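Local coordinates for monovalent Na+/H+ antiporter subunit A (Dietzia sp. DQ12-45-1b, PDB 7D3U), which probably exchanges sodium ions for protons across the cell membrane as a subunit of the multi-subunit Mrp antiporter complex, at residues H238-L251 with A293-I307. Residues are numbered along the deposited sequence; the frame is centred on the assembly and turned at random.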
loop_
_atom_site.group_PDB
_atom_site.type_symbol
_atom_site.label_atom_id
_atom_site.label_comp_id
_atom_site.label_asym_id
_atom_site.label_seq_id
_atom_site.Cartn_x
_atom_site.Cartn_y
_atom_site.Cartn_z
ATOM N N HIS B 238 -31.040 -0.680 33.554
ATOM C CA HIS B 238 -32.479 -0.727 33.337
ATOM C C HIS B 238 -33.234 0.385 34.047
ATOM O O HIS B 238 -34.278 0.816 33.550
ATOM C CB HIS B 238 -33.041 -2.079 33.785
ATOM C CG HIS B 238 -32.681 -3.212 32.878
ATOM N ND1 HIS B 238 -31.423 -3.361 32.337
ATOM C CD2 HIS B 238 -33.414 -4.252 32.416
ATOM C CE1 HIS B 238 -31.396 -4.445 31.583
ATOM N NE2 HIS B 238 -32.592 -5.003 31.614
ATOM N N ALA B 239 -32.756 0.853 35.199
ATOM C CA ALA B 239 -33.454 1.945 35.875
ATOM C C ALA B 239 -33.181 3.269 35.173
ATOM O O ALA B 239 -34.084 3.862 34.576
ATOM C CB ALA B 239 -33.038 2.012 37.345
ATOM N N ALA B 240 -31.939 3.755 35.242
ATOM C CA ALA B 240 -31.512 4.854 34.375
ATOM C C ALA B 240 -29.993 4.787 34.216
ATOM O O ALA B 240 -29.254 5.382 35.001
ATOM C CB ALA B 240 -31.950 6.198 34.938
ATOM N N ALA B 241 -29.533 4.059 33.199
ATOM C CA ALA B 241 -28.158 4.245 32.754
ATOM C C ALA B 241 -28.056 4.312 31.237
ATOM O O ALA B 241 -27.291 5.110 30.693
ATOM C CB ALA B 241 -27.258 3.135 33.292
ATOM N N MET B 242 -28.796 3.472 30.551
ATOM C CA MET B 242 -28.763 3.517 29.095
ATOM C C MET B 242 -30.147 3.458 28.474
ATOM O O MET B 242 -30.386 4.111 27.457
ATOM C CB MET B 242 -27.895 2.382 28.544
ATOM C CG MET B 242 -27.639 2.486 27.055
ATOM S SD MET B 242 -26.459 1.271 26.457
ATOM C CE MET B 242 -27.011 -0.160 27.368
ATOM N N VAL B 243 -31.068 2.689 29.059
ATOM C CA VAL B 243 -32.408 2.611 28.500
ATOM C C VAL B 243 -33.160 3.916 28.690
ATOM O O VAL B 243 -34.121 4.185 27.960
ATOM C CB VAL B 243 -33.182 1.437 29.120
ATOM C CG1 VAL B 243 -32.456 0.132 28.857
ATOM C CG2 VAL B 243 -33.374 1.657 30.601
ATOM N N LYS B 244 -32.750 4.742 29.651
ATOM C CA LYS B 244 -33.310 6.077 29.778
ATOM C C LYS B 244 -32.599 7.096 28.906
ATOM O O LYS B 244 -33.103 8.211 28.759
ATOM C CB LYS B 244 -33.267 6.544 31.231
ATOM C CG LYS B 244 -34.158 5.754 32.156
ATOM C CD LYS B 244 -35.500 5.457 31.534
ATOM C CE LYS B 244 -36.417 4.801 32.544
ATOM N NZ LYS B 244 -37.605 4.203 31.887
ATOM N N ALA B 245 -31.448 6.751 28.329
ATOM C CA ALA B 245 -30.778 7.670 27.418
ATOM C C ALA B 245 -31.641 7.944 26.194
ATOM O O ALA B 245 -31.833 9.100 25.797
ATOM C CB ALA B 245 -29.420 7.104 27.009
ATOM N N GLY B 246 -32.184 6.887 25.589
ATOM C CA GLY B 246 -33.056 7.074 24.443
ATOM C C GLY B 246 -34.316 7.840 24.788
ATOM O O GLY B 246 -34.803 8.649 23.994
ATOM N N ILE B 247 -34.852 7.616 25.988
ATOM C CA ILE B 247 -36.079 8.300 26.376
ATOM C C ILE B 247 -35.804 9.771 26.659
ATOM O O ILE B 247 -36.613 10.641 26.322
ATOM C CB ILE B 247 -36.721 7.594 27.580
ATOM C CG1 ILE B 247 -37.173 6.197 27.167
ATOM C CG2 ILE B 247 -37.891 8.395 28.108
ATOM C CD1 ILE B 247 -38.005 5.515 28.197
ATOM N N TYR B 248 -34.654 10.079 27.260
ATOM C CA TYR B 248 -34.276 11.474 27.429
ATOM C C TYR B 248 -34.042 12.139 26.083
ATOM O O TYR B 248 -34.332 13.326 25.913
ATOM C CB TYR B 248 -33.028 11.599 28.298
ATOM C CG TYR B 248 -32.380 12.958 28.181
ATOM C CD1 TYR B 248 -32.888 14.047 28.868
ATOM C CD2 TYR B 248 -31.271 13.155 27.370
ATOM C CE1 TYR B 248 -32.311 15.291 28.759
ATOM C CE2 TYR B 248 -30.688 14.396 27.254
ATOM C CZ TYR B 248 -31.211 15.461 27.952
ATOM O OH TYR B 248 -30.632 16.702 27.842
ATOM N N LEU B 249 -33.501 11.397 25.116
ATOM C CA LEU B 249 -33.315 11.965 23.787
ATOM C C LEU B 249 -34.654 12.253 23.122
ATOM O O LEU B 249 -34.814 13.280 22.454
ATOM C CB LEU B 249 -32.481 11.025 22.922
ATOM C CG LEU B 249 -32.025 11.623 21.596
ATOM C CD1 LEU B 249 -30.913 12.619 21.838
ATOM C CD2 LEU B 249 -31.578 10.537 20.640
ATOM N N LEU B 250 -35.627 11.356 23.291
ATOM C CA LEU B 250 -36.957 11.600 22.743
ATOM C C LEU B 250 -37.664 12.737 23.466
ATOM O O LEU B 250 -38.491 13.431 22.867
ATOM C CB LEU B 250 -37.798 10.329 22.810
ATOM C CG LEU B 250 -37.287 9.188 21.937
ATOM C CD1 LEU B 250 -38.288 8.064 21.880
ATOM C CD2 LEU B 250 -36.980 9.692 20.544
ATOM N N LEU B 251 -37.360 12.939 24.748
ATOM C CA LEU B 251 -37.983 14.023 25.497
ATOM C C LEU B 251 -37.361 15.367 25.148
ATOM O O LEU B 251 -38.067 16.378 25.065
ATOM C CB LEU B 251 -37.861 13.757 26.997
ATOM C CG LEU B 251 -39.076 13.130 27.675
ATOM C CD1 LEU B 251 -38.687 12.531 29.010
ATOM C CD2 LEU B 251 -40.160 14.166 27.856
ATOM N N ALA B 293 -36.008 -8.103 32.057
ATOM C CA ALA B 293 -35.621 -7.453 30.812
ATOM C C ALA B 293 -36.809 -7.235 29.886
ATOM O O ALA B 293 -36.980 -6.136 29.344
ATOM C CB ALA B 293 -34.550 -8.276 30.098
ATOM N N TYR B 294 -37.643 -8.258 29.693
ATOM C CA TYR B 294 -38.829 -8.083 28.866
ATOM C C TYR B 294 -39.876 -7.199 29.527
ATOM O O TYR B 294 -40.819 -6.776 28.853
ATOM C CB TYR B 294 -39.437 -9.439 28.521
ATOM C CG TYR B 294 -38.725 -10.151 27.399
ATOM C CD1 TYR B 294 -38.800 -9.679 26.097
ATOM C CD2 TYR B 294 -37.981 -11.295 27.638
ATOM C CE1 TYR B 294 -38.153 -10.325 25.067
ATOM C CE2 TYR B 294 -37.331 -11.948 26.615
ATOM C CZ TYR B 294 -37.420 -11.460 25.331
ATOM O OH TYR B 294 -36.772 -12.109 24.307
ATOM N N SER B 295 -39.736 -6.919 30.821
ATOM C CA SER B 295 -40.580 -5.943 31.492
ATOM C C SER B 295 -40.059 -4.527 31.307
ATOM O O SER B 295 -40.847 -3.600 31.095
ATOM C CB SER B 295 -40.667 -6.263 32.981
ATOM O OG SER B 295 -40.955 -5.092 33.724
ATOM N N THR B 296 -38.741 -4.348 31.395
ATOM C CA THR B 296 -38.157 -3.052 31.082
ATOM C C THR B 296 -38.446 -2.668 29.641
ATOM O O THR B 296 -38.718 -1.501 29.346
ATOM C CB THR B 296 -36.652 -3.071 31.338
ATOM O OG1 THR B 296 -36.405 -3.419 32.705
ATOM C CG2 THR B 296 -36.049 -1.709 31.061
ATOM N N ILE B 297 -38.408 -3.642 28.729
ATOM C CA ILE B 297 -38.740 -3.364 27.334
ATOM C C ILE B 297 -40.150 -2.799 27.226
ATOM O O ILE B 297 -40.383 -1.780 26.566
ATOM C CB ILE B 297 -38.578 -4.633 26.481
ATOM C CG1 ILE B 297 -37.100 -4.941 26.261
ATOM C CG2 ILE B 297 -39.287 -4.476 25.151
ATOM C CD1 ILE B 297 -36.856 -6.051 25.274
ATOM N N SER B 298 -41.110 -3.439 27.895
ATOM C CA SER B 298 -42.498 -3.000 27.798
ATOM C C SER B 298 -42.703 -1.647 28.468
ATOM O O SER B 298 -43.493 -0.825 27.989
ATOM C CB SER B 298 -43.422 -4.048 28.412
ATOM O OG SER B 298 -44.769 -3.621 28.370
ATOM N N GLN B 299 -42.005 -1.393 29.576
ATOM C CA GLN B 299 -42.138 -0.097 30.233
ATOM C C GLN B 299 -41.564 1.020 29.368
ATOM O O GLN B 299 -42.183 2.083 29.226
ATOM C CB GLN B 299 -41.459 -0.124 31.600
ATOM C CG GLN B 299 -42.088 -1.097 32.576
ATOM C CD GLN B 299 -43.581 -0.904 32.707
ATOM O OE1 GLN B 299 -44.051 0.185 33.027
ATOM N NE2 GLN B 299 -44.338 -1.964 32.455
ATOM N N LEU B 300 -40.388 0.798 28.776
ATOM C CA LEU B 300 -39.839 1.784 27.854
ATOM C C LEU B 300 -40.740 1.969 26.643
ATOM O O LEU B 300 -40.816 3.071 26.094
ATOM C CB LEU B 300 -38.438 1.376 27.402
ATOM C CG LEU B 300 -37.390 1.065 28.470
ATOM C CD1 LEU B 300 -36.289 0.215 27.869
ATOM C CD2 LEU B 300 -36.818 2.321 29.083
ATOM N N GLY B 301 -41.432 0.912 26.215
ATOM C CA GLY B 301 -42.377 1.059 25.120
ATOM C C GLY B 301 -43.562 1.928 25.490
ATOM O O GLY B 301 -43.966 2.804 24.720
ATOM N N PHE B 302 -44.144 1.685 26.666
ATOM C CA PHE B 302 -45.155 2.585 27.208
ATOM C C PHE B 302 -44.664 4.025 27.190
ATOM O O PHE B 302 -45.379 4.941 26.761
ATOM C CB PHE B 302 -45.500 2.175 28.638
ATOM C CG PHE B 302 -46.752 1.371 28.758
ATOM C CD1 PHE B 302 -47.854 1.655 27.976
ATOM C CD2 PHE B 302 -46.833 0.334 29.669
ATOM C CE1 PHE B 302 -49.008 0.916 28.094
ATOM C CE2 PHE B 302 -47.983 -0.409 29.792
ATOM C CZ PHE B 302 -49.073 -0.116 29.007
ATOM N N LEU B 303 -43.433 4.236 27.656
ATOM C CA LEU B 303 -42.898 5.587 27.773
ATOM C C LEU B 303 -42.736 6.249 26.412
ATOM O O LEU B 303 -43.124 7.408 26.228
ATOM C CB LEU B 303 -41.568 5.551 28.517
ATOM C CG LEU B 303 -41.763 5.601 30.026
ATOM C CD1 LEU B 303 -40.489 5.261 30.764
ATOM C CD2 LEU B 303 -42.253 6.972 30.400
ATOM N N VAL B 304 -42.167 5.536 25.440
ATOM C CA VAL B 304 -41.941 6.155 24.140
ATOM C C VAL B 304 -43.266 6.368 23.422
ATOM O O VAL B 304 -43.410 7.305 22.632
ATOM C CB VAL B 304 -40.965 5.324 23.290
ATOM C CG1 VAL B 304 -39.557 5.417 23.851
ATOM C CG2 VAL B 304 -41.423 3.904 23.175
ATOM N N ALA B 305 -44.266 5.532 23.705
ATOM C CA ALA B 305 -45.585 5.756 23.122
ATOM C C ALA B 305 -46.218 7.026 23.676
ATOM O O ALA B 305 -46.679 7.888 22.914
ATOM C CB ALA B 305 -46.483 4.547 23.375
ATOM N N THR B 306 -46.242 7.169 25.004
ATOM C CA THR B 306 -46.832 8.379 25.565
ATOM C C THR B 306 -45.977 9.608 25.292
ATOM O O THR B 306 -46.456 10.729 25.474
ATOM C CB THR B 306 -47.061 8.252 27.068
ATOM O OG1 THR B 306 -47.459 9.525 27.587
ATOM C CG2 THR B 306 -45.794 7.843 27.764
ATOM N N ILE B 307 -44.726 9.426 24.870
ATOM C CA ILE B 307 -43.949 10.554 24.371
ATOM C C ILE B 307 -44.383 10.910 22.957
ATOM O O ILE B 307 -44.600 12.082 22.631
ATOM C CB ILE B 307 -42.444 10.238 24.433
ATOM C CG1 ILE B 307 -41.915 10.451 25.846
ATOM C CG2 ILE B 307 -41.675 11.105 23.457
ATOM C CD1 ILE B 307 -40.512 9.959 26.040
#
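Two nearly parallel transmembrane helices pack through apolar side chains within the NADH:quinone oxidoreductase/Mrp antiporter family region: Ile-247 of the second half of a broken helix enters helix 288-308 as a knob into a hole formed by Leu-300, Leu-303, Val-304 and Ile-307. The axes of 243-251 and 293-307 lie 10.3 Å apart at an angle of 6°, a separation that branched aliphatic residues fill well. In Ile-247, CG1 lies anti to the carbonyl carbon (chi1 -65°) and CG2 anti to the backbone N, which separates the branches: CD1 reaches Leu-300 CD2 (3.5 Å), whereas CG2 meets Ile-307 CD1 (3.7 Å). One turn on, Leu-250 lays CD1 against Val-304 CG1 at 3.5 Å, and Leu-251 adds its CG to the flank of Ile-307. Polar residues flank the break but meet helix 288-308 mainly through its carbon atoms. Val-243 CB rests on Leu-300 CD1 (3.6 Å), the bent chain of Lys-244 carries NZ past Leu-300 and Leu-303, and His-238 turns its ring edge to Thr-296, whose OG1 bonds back to Leu-292 O. At the interruption, His-325 NE2 of helix 312-341 hydrogen-bonds His-238 O, and Ser-214 OG hydrogen-bonds Val-243 O. Helix 261-284 meets Leu-250 through Trp-263, while Phe-302 packs on helix 402-423.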